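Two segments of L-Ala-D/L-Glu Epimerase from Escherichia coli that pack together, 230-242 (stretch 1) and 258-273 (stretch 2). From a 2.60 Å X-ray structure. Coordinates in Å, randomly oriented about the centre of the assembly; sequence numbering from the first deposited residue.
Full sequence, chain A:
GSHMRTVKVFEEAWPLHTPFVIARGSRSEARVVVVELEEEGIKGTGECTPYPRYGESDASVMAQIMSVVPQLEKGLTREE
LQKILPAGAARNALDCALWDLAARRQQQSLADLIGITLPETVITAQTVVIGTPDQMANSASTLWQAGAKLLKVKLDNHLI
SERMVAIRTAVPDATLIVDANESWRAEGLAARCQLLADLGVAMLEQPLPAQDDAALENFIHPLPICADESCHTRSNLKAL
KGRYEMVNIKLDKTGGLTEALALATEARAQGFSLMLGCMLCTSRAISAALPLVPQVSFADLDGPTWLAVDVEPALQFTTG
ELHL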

ATOM      1  N   SER A 230       5.544   8.337   6.736  1.00 38.29           N
ATOM      2  CA  SER A 230       5.737   9.772   6.528  1.00 39.21           C
ATOM      3  C   SER A 230       5.037  10.320   5.297  1.00 39.71           C
ATOM      4  O   SER A 230       4.987  11.531   5.109  1.00 46.09           O
ATOM      5  CB  SER A 230       7.224  10.108   6.430  1.00 38.44           C
ATOM      6  OG  SER A 230       7.905   9.758   7.621  1.00 40.41           O
ATOM      7  N   CYS A 231       4.495   9.443   4.462  1.00 39.89           N
ATOM      8  CA  CYS A 231       3.805   9.883   3.256  1.00 41.47           C
ATOM      9  C   CYS A 231       2.319   9.527   3.188  1.00 44.89           C
ATOM     10  O   CYS A 231       1.977   8.348   3.104  1.00 44.10           O
ATOM     11  CB  CYS A 231       4.482   9.291   2.030  1.00 43.89           C
ATOM     12  SG  CYS A 231       3.523   9.555   0.531  1.00 51.73           S
ATOM     13  N   HIS A 232       1.444  10.534   3.199  1.00 45.68           N
ATOM     14  CA  HIS A 232      -0.001  10.291   3.109  1.00 48.62           C
ATOM     15  C   HIS A 232      -0.579  10.818   1.803  1.00 46.33           C
ATOM     16  O   HIS A 232      -1.158  10.069   1.011  1.00 41.46           O
ATOM     17  CB  HIS A 232      -0.782  10.987   4.224  1.00 56.36           C
ATOM     18  CG  HIS A 232      -0.338  10.638   5.606  1.00 65.23           C
ATOM     19  ND1 HIS A 232      -1.172  10.761   6.696  1.00 70.82           N
ATOM     20  CD2 HIS A 232       0.861  10.240   6.090  1.00 66.89           C
ATOM     21  CE1 HIS A 232      -0.504  10.458   7.795  1.00 73.08           C
ATOM     22  NE2 HIS A 232       0.732  10.138   7.455  1.00 71.11           N
ATOM     23  N   THR A 233      -0.443  12.127   1.612  1.00 39.74           N
ATOM     24  CA  THR A 233      -0.970  12.794   0.428  1.00 42.35           C
ATOM     25  C   THR A 233       0.055  13.767  -0.153  1.00 43.08           C
ATOM     26  O   THR A 233       1.162  13.883   0.363  1.00 43.07           O
ATOM     27  CB  THR A 233      -2.249  13.590   0.782  1.00 40.30           C
ATOM     28  OG1 THR A 233      -1.900  14.717   1.595  1.00 35.28           O
ATOM     29  CG2 THR A 233      -3.224  12.716   1.560  1.00 32.25           C
ATOM     30  N   ARG A 234      -0.325  14.474  -1.215  1.00 43.44           N
ATOM     31  CA  ARG A 234       0.567  15.448  -1.847  1.00 41.64           C
ATOM     32  C   ARG A 234       1.033  16.499  -0.845  1.00 42.60           C
ATOM     33  O   ARG A 234       2.104  17.083  -0.991  1.00 45.55           O
ATOM     34  CB  ARG A 234      -0.144  16.134  -3.012  1.00 38.84           C
ATOM     35  CG  ARG A 234      -0.338  15.231  -4.219  1.00 44.08           C
ATOM     36  CD  ARG A 234      -1.291  15.841  -5.201  1.00 41.14           C
ATOM     37  NE  ARG A 234      -2.646  15.879  -4.660  1.00 47.74           N
ATOM     38  CZ  ARG A 234      -3.659  16.525  -5.232  1.00 47.51           C
ATOM     39  NH1 ARG A 234      -3.465  17.194  -6.361  1.00 42.86           N
ATOM     40  NH2 ARG A 234      -4.864  16.496  -4.681  1.00 48.99           N
ATOM     41  N   SER A 235       0.220  16.712   0.181  1.00 41.75           N
ATOM     42  CA  SER A 235       0.494  17.681   1.229  1.00 43.11           C
ATOM     43  C   SER A 235       1.828  17.464   1.963  1.00 47.56           C
ATOM     44  O   SER A 235       2.426  18.425   2.454  1.00 48.86           O
ATOM     45  CB  SER A 235      -0.673  17.661   2.223  1.00 47.27           C
ATOM     46  OG  SER A 235      -0.460  18.518   3.328  1.00 51.82           O
ATOM     47  N   ASN A 236       2.298  16.221   2.042  1.00 49.53           N
ATOM     48  CA  ASN A 236       3.559  15.939   2.731  1.00 50.32           C
ATOM     49  C   ASN A 236       4.777  16.058   1.800  1.00 52.96           C
ATOM     50  O   ASN A 236       5.921  16.118   2.264  1.00 52.63           O
ATOM     51  CB  ASN A 236       3.546  14.528   3.354  1.00 50.87           C
ATOM     52  CG  ASN A 236       2.261  14.223   4.129  1.00 55.67           C
ATOM     53  OD1 ASN A 236       1.300  13.693   3.572  1.00 57.65           O
ATOM     54  ND2 ASN A 236       2.241  14.559   5.415  1.00 55.48           N
ATOM     55  N   LEU A 237       4.538  16.104   0.492  1.00 51.27           N
ATOM     56  CA  LEU A 237       5.637  16.180  -0.471  1.00 52.37           C
ATOM     57  C   LEU A 237       6.719  17.214  -0.169  1.00 54.16           C
ATOM     58  O   LEU A 237       7.898  16.973  -0.416  1.00 57.57           O
ATOM     59  CB  LEU A 237       5.091  16.396  -1.884  1.00 45.65           C
ATOM     60  CG  LEU A 237       4.457  15.131  -2.461  1.00 47.23           C
ATOM     61  CD1 LEU A 237       3.888  15.393  -3.845  1.00 43.91           C
ATOM     62  CD2 LEU A 237       5.511  14.045  -2.511  1.00 45.25           C
ATOM     63  N   LYS A 238       6.328  18.364   0.363  1.00 59.19           N
ATOM     64  CA  LYS A 238       7.296  19.400   0.686  1.00 58.81           C
ATOM     65  C   LYS A 238       8.236  18.905   1.777  1.00 58.85           C
ATOM     66  O   LYS A 238       9.458  18.964   1.635  1.00 57.59           O
ATOM     67  CB  LYS A 238       6.581  20.652   1.180  1.00 60.29           C
ATOM     68  CG  LYS A 238       7.515  21.667   1.809  1.00 59.01           C
ATOM     69  CD  LYS A 238       6.750  22.561   2.755  1.00 59.27           C
ATOM     70  CE  LYS A 238       7.655  23.573   3.412  1.00 58.58           C
ATOM     71  NZ  LYS A 238       6.883  24.363   4.389  1.00 59.07           N
ATOM     72  N   ALA A 239       7.649  18.427   2.869  1.00 58.20           N
ATOM     73  CA  ALA A 239       8.414  17.923   4.001  1.00 56.15           C
ATOM     74  C   ALA A 239       9.339  16.790   3.579  1.00 55.04           C
ATOM     75  O   ALA A 239      10.494  16.732   4.000  1.00 54.79           O
ATOM     76  CB  ALA A 239       7.469  17.441   5.100  1.00 50.23           C
ATOM     77  N   LEU A 240       8.829  15.893   2.741  1.00 52.22           N
ATOM     78  CA  LEU A 240       9.616  14.755   2.285  1.00 54.10           C
ATOM     79  C   LEU A 240      10.828  15.116   1.417  1.00 55.72           C
ATOM     80  O   LEU A 240      11.848  14.431   1.460  1.00 52.03           O
ATOM     81  CB  LEU A 240       8.719  13.768   1.530  1.00 50.88           C
ATOM     82  CG  LEU A 240       7.518  13.172   2.279  1.00 51.55           C
ATOM     83  CD1 LEU A 240       6.823  12.164   1.374  1.00 46.95           C
ATOM     84  CD2 LEU A 240       7.969  12.504   3.571  1.00 45.06           C
ATOM     85  N   LYS A 241      10.718  16.187   0.636  1.00 59.55           N
ATOM     86  CA  LYS A 241      11.805  16.603  -0.248  1.00 59.40           C
ATOM     87  C   LYS A 241      13.108  16.806   0.523  1.00 53.96           C
ATOM     88  O   LYS A 241      13.194  17.682   1.374  1.00 53.09           O
ATOM     89  CB  LYS A 241      11.412  17.892  -0.990  1.00 62.37           C
ATOM     90  CG  LYS A 241      12.164  18.121  -2.300  1.00 68.45           C
ATOM     91  CD  LYS A 241      12.117  16.877  -3.188  1.00 75.92           C
ATOM     92  CE  LYS A 241      13.084  16.969  -4.367  1.00 78.25           C
ATOM     93  NZ  LYS A 241      13.429  15.613  -4.903  1.00 76.09           N
ATOM     94  N   GLY A 242      14.117  15.986   0.230  1.00 50.46           N
ATOM     95  CA  GLY A 242      15.387  16.107   0.924  1.00 44.44           C
ATOM     96  C   GLY A 242      15.578  15.073   2.016  1.00 47.81           C
ATOM     97  O   GLY A 242      16.625  15.022   2.669  1.00 46.83           O
ATOM     98  N   THR A 258      -8.406   8.552  -6.362  1.00 46.13           N
ATOM     99  CA  THR A 258      -8.276   9.890  -6.924  1.00 47.69           C
ATOM    100  C   THR A 258      -7.039  10.632  -6.416  1.00 46.87           C
ATOM    101  O   THR A 258      -6.288  11.204  -7.206  1.00 47.04           O
ATOM    102  CB  THR A 258      -9.520  10.737  -6.635  1.00 50.83           C
ATOM    103  OG1 THR A 258     -10.686  10.046  -7.107  1.00 51.04           O
ATOM    104  CG2 THR A 258      -9.410  12.080  -7.341  1.00 45.65           C
ATOM    105  N   GLU A 259      -6.824  10.626  -5.102  1.00 45.54           N
ATOM    106  CA  GLU A 259      -5.666  11.305  -4.533  1.00 43.71           C
ATOM    107  C   GLU A 259      -4.401  10.517  -4.852  1.00 42.72           C
ATOM    108  O   GLU A 259      -3.354  11.100  -5.123  1.00 43.72           O
ATOM    109  CB  GLU A 259      -5.819  11.460  -3.020  1.00 41.65           C
ATOM    110  CG  GLU A 259      -4.688  12.225  -2.341  1.00 45.77           C
ATOM    111  CD  GLU A 259      -4.557  13.662  -2.832  1.00 50.57           C
ATOM    112  OE1 GLU A 259      -5.567  14.211  -3.316  1.00 49.78           O
ATOM    113  OE2 GLU A 259      -3.453  14.245  -2.720  1.00 49.67           O
ATOM    114  N   ALA A 260      -4.498   9.193  -4.830  1.00 38.62           N
ATOM    115  CA  ALA A 260      -3.341   8.360  -5.136  1.00 40.92           C
ATOM    116  C   ALA A 260      -2.804   8.732  -6.520  1.00 43.75           C
ATOM    117  O   ALA A 260      -1.603   8.953  -6.682  1.00 47.03           O
ATOM    118  CB  ALA A 260      -3.724   6.880  -5.094  1.00 35.65           C
ATOM    119  N   LEU A 261      -3.695   8.811  -7.510  1.00 41.40           N
ATOM    120  CA  LEU A 261      -3.311   9.167  -8.875  1.00 42.52           C
ATOM    121  C   LEU A 261      -2.651  10.543  -8.938  1.00 43.14           C
ATOM    122  O   LEU A 261      -1.600  10.712  -9.560  1.00 49.00           O
ATOM    123  CB  LEU A 261      -4.535   9.140  -9.805  1.00 41.16           C
ATOM    124  CG  LEU A 261      -5.088   7.748 -10.154  1.00 44.23           C
ATOM    125  CD1 LEU A 261      -6.454   7.859 -10.802  1.00 34.61           C
ATOM    126  CD2 LEU A 261      -4.108   7.031 -11.066  1.00 38.32           C
ATOM    127  N   ALA A 262      -3.266  11.526  -8.294  1.00 41.31           N
ATOM    128  CA  ALA A 262      -2.719  12.873  -8.287  1.00 43.31           C
ATOM    129  C   ALA A 262      -1.386  12.903  -7.543  1.00 45.19           C
ATOM    130  O   ALA A 262      -0.519  13.728  -7.835  1.00 50.56           O
ATOM    131  CB  ALA A 262      -3.703  13.832  -7.631  1.00 46.72           C
ATOM    132  N   LEU A 263      -1.230  12.001  -6.576  1.00 43.14           N
ATOM    133  CA  LEU A 263      -0.004  11.933  -5.799  1.00 37.82           C
ATOM    134  C   LEU A 263       1.099  11.363  -6.667  1.00 36.74           C
ATOM    135  O   LEU A 263       2.223  11.852  -6.638  1.00 39.25           O
ATOM    136  CB  LEU A 263      -0.200  11.068  -4.546  1.00 36.58           C
ATOM    137  CG  LEU A 263       1.025  10.756  -3.675  1.00 35.09           C
ATOM    138  CD1 LEU A 263       1.798  12.018  -3.369  1.00 35.89           C
ATOM    139  CD2 LEU A 263       0.573  10.086  -2.393  1.00 35.36           C
ATOM    140  N   ALA A 264       0.772  10.335  -7.443  1.00 37.58           N
ATOM    141  CA  ALA A 264       1.741   9.700  -8.335  1.00 42.31           C
ATOM    142  C   ALA A 264       2.282  10.739  -9.311  1.00 45.90           C
ATOM    143  O   ALA A 264       3.495  10.918  -9.440  1.00 49.14           O
ATOM    144  CB  ALA A 264       1.080   8.554  -9.099  1.00 37.44           C
ATOM    145  N   THR A 265       1.368  11.428  -9.989  1.00 47.62           N
ATOM    146  CA  THR A 265       1.728  12.464 -10.949  1.00 50.84           C
ATOM    147  C   THR A 265       2.562  13.540 -10.270  1.00 53.22           C
ATOM    148  O   THR A 265       3.666  13.865 -10.702  1.00 55.25           O
ATOM    149  CB  THR A 265       0.473  13.154 -11.530  1.00 51.46           C
ATOM    150  OG1 THR A 265      -0.357  12.180 -12.169  1.00 52.03           O
ATOM    151  CG2 THR A 265       0.873  14.226 -12.543  1.00 44.66           C
ATOM    152  N   GLU A 266       2.014  14.090  -9.196  1.00 54.83           N
ATOM    153  CA  GLU A 266       2.677  15.149  -8.458  1.00 54.98           C
ATOM    154  C   GLU A 266       4.029  14.750  -7.880  1.00 54.26           C
ATOM    155  O   GLU A 266       4.971  15.545  -7.897  1.00 54.61           O
ATOM    156  CB  GLU A 266       1.760  15.639  -7.341  1.00 56.84           C
ATOM    157  CG  GLU A 266       2.223  16.917  -6.691  1.00 58.16           C
ATOM    158  CD  GLU A 266       2.620  17.954  -7.712  1.00 63.84           C
ATOM    159  OE1 GLU A 266       2.070  17.926  -8.837  1.00 67.24           O
ATOM    160  OE2 GLU A 266       3.475  18.802  -7.387  1.00 64.32           O
ATOM    161  N   ALA A 267       4.131  13.526  -7.372  1.00 51.78           N
ATOM    162  CA  ALA A 267       5.380  13.057  -6.776  1.00 51.50           C
ATOM    163  C   ALA A 267       6.466  12.921  -7.830  1.00 50.81           C
ATOM    164  O   ALA A 267       7.599  13.360  -7.628  1.00 44.75           O
ATOM    165  CB  ALA A 267       5.165  11.722  -6.070  1.00 50.33           C
ATOM    166  N   ARG A 268       6.116  12.295  -8.948  1.00 54.19           N
ATOM    167  CA  ARG A 268       7.061  12.118 -10.042  1.00 58.53           C
ATOM    168  C   ARG A 268       7.635  13.472 -10.436  1.00 58.79           C
ATOM    169  O   ARG A 268       8.854  13.659 -10.487  1.00 56.76           O
ATOM    170  CB  ARG A 268       6.360  11.531 -11.256  1.00 60.80           C
ATOM    171  CG  ARG A 268       6.191  10.043 -11.263  1.00 66.39           C
ATOM    172  CD  ARG A 268       5.500   9.692 -12.552  1.00 73.69           C
ATOM    173  NE  ARG A 268       5.596   8.285 -12.895  1.00 80.90           N
ATOM    174  CZ  ARG A 268       5.191   7.796 -14.059  1.00 86.98           C
ATOM    175  NH1 ARG A 268       4.671   8.612 -14.967  1.00 87.29           N
ATOM    176  NH2 ARG A 268       5.312   6.501 -14.321  1.00 91.96           N
ATOM    177  N   ALA A 269       6.732  14.409 -10.717  1.00 56.74           N
ATOM    178  CA  ALA A 269       7.104  15.756 -11.123  1.00 57.13           C
ATOM    179  C   ALA A 269       8.166  16.360 -10.215  1.00 55.60           C
ATOM    180  O   ALA A 269       9.009  17.126 -10.675  1.00 61.65           O
ATOM    181  CB  ALA A 269       5.867  16.657 -11.158  1.00 51.55           C
ATOM    182  N   GLN A 270       8.134  16.023  -8.930  1.00 54.28           N
ATOM    183  CA  GLN A 270       9.119  16.564  -7.999  1.00 47.92           C
ATOM    184  C   GLN A 270      10.357  15.697  -7.844  1.00 44.98           C
ATOM    185  O   GLN A 270      11.169  15.926  -6.947  1.00 48.85           O
ATOM    186  CB  GLN A 270       8.485  16.816  -6.636  1.00 49.93           C
ATOM    187  CG  GLN A 270       7.491  17.951  -6.653  1.00 52.87           C
ATOM    188  CD  GLN A 270       7.047  18.358  -5.266  1.00 55.58           C
ATOM    189  OE1 GLN A 270       7.872  18.573  -4.374  1.00 60.70           O
ATOM    190  NE2 GLN A 270       5.737  18.487  -5.079  1.00 51.43           N
ATOM    191  N   GLY A 271      10.493  14.696  -8.706  1.00 43.34           N
ATOM    192  CA  GLY A 271      11.668  13.842  -8.665  1.00 48.44           C
ATOM    193  C   GLY A 271      11.621  12.611  -7.787  1.00 51.34           C
ATOM    194  O   GLY A 271      12.639  11.935  -7.612  1.00 53.67           O
ATOM    195  N   PHE A 272      10.453  12.306  -7.234  1.00 50.71           N
ATOM    196  CA  PHE A 272      10.320  11.135  -6.380  1.00 47.95           C
ATOM    197  C   PHE A 272      10.023   9.886  -7.199  1.00 49.09           C
ATOM    198  O   PHE A 272       9.350   9.957  -8.227  1.00 51.86           O
ATOM    199  CB  PHE A 272       9.177  11.309  -5.369  1.00 43.77           C
ATOM    200  CG  PHE A 272       9.401  12.390  -4.347  1.00 39.14           C
ATOM    201  CD1 PHE A 272       8.928  13.681  -4.563  1.00 37.61           C
ATOM    202  CD2 PHE A 272      10.038  12.102  -3.145  1.00 33.15           C
ATOM    203  CE1 PHE A 272       9.080  14.669  -3.589  1.00 39.51           C
ATOM    204  CE2 PHE A 272      10.195  13.083  -2.167  1.00 35.32           C
ATOM    205  CZ  PHE A 272       9.714  14.371  -2.389  1.00 35.37           C
ATOM    206  N   SER A 273      10.536   8.745  -6.747  1.00 49.45           N
ATOM    207  CA  SER A 273      10.245   7.476  -7.406  1.00 51.41           C
ATOM    208  C   SER A 273       9.014   6.959  -6.653  1.00 51.78           C
ATOM    209  O   SER A 273       8.758   7.379  -5.522  1.00 53.57           O
ATOM    210  CB  SER A 273      11.430   6.502  -7.285  1.00 49.05           C
ATOM    211  OG  SER A 273      12.029   6.551  -6.003  1.00 48.75           O
TER
HETATM  212  O   HOH W   1      -0.669  18.265  -7.671  1.00 43.63           O

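How do the two backbones meet? Stretch 2 is a helix through Ala-269, against which stretch 1 lays a loop and then a short helix. They come within 5.3 Å between the CA atoms of Arg-234 and Leu-263, and the register continues through Leu-237 opposite Ala-267.

Why does Arg-234 fold as it does? Its CA-to-CB bond points sideways, but chi angles of m, t, m carry the guanidinium to Glu-259, whose t, p conformation brings its carboxylate to meet it. NE donates to Glu-259 OE2 at 2.7 Å and NH2 to Glu-259 OE1 at 2.8 Å, a two-pronged salt bridge at the guanidinium's edge. One face is left to Ala-262 CB, 3.6 Å from Arg-234 NH1.

What fills the apolar centre? Leu-237, in the m, t rotamer, points toward the helix. Its CD1 lies 4.0 Å from Leu-263 CD1 and 3.6 Å from Glu-266 CG, while its CD2 sits over one face of the Phe-272 ring, 3.8 Å from Phe-272 CE1.

What does Lys-241 gain by bending? With chi2 at 50° and the other chi angles t, its ammonium donates to the backbone: NZ lies 3.1 Å from Gln-270 O. The same NZ stands 4.7 Å from the Phe-272 ring centroid, over the face, a cation-pi contact.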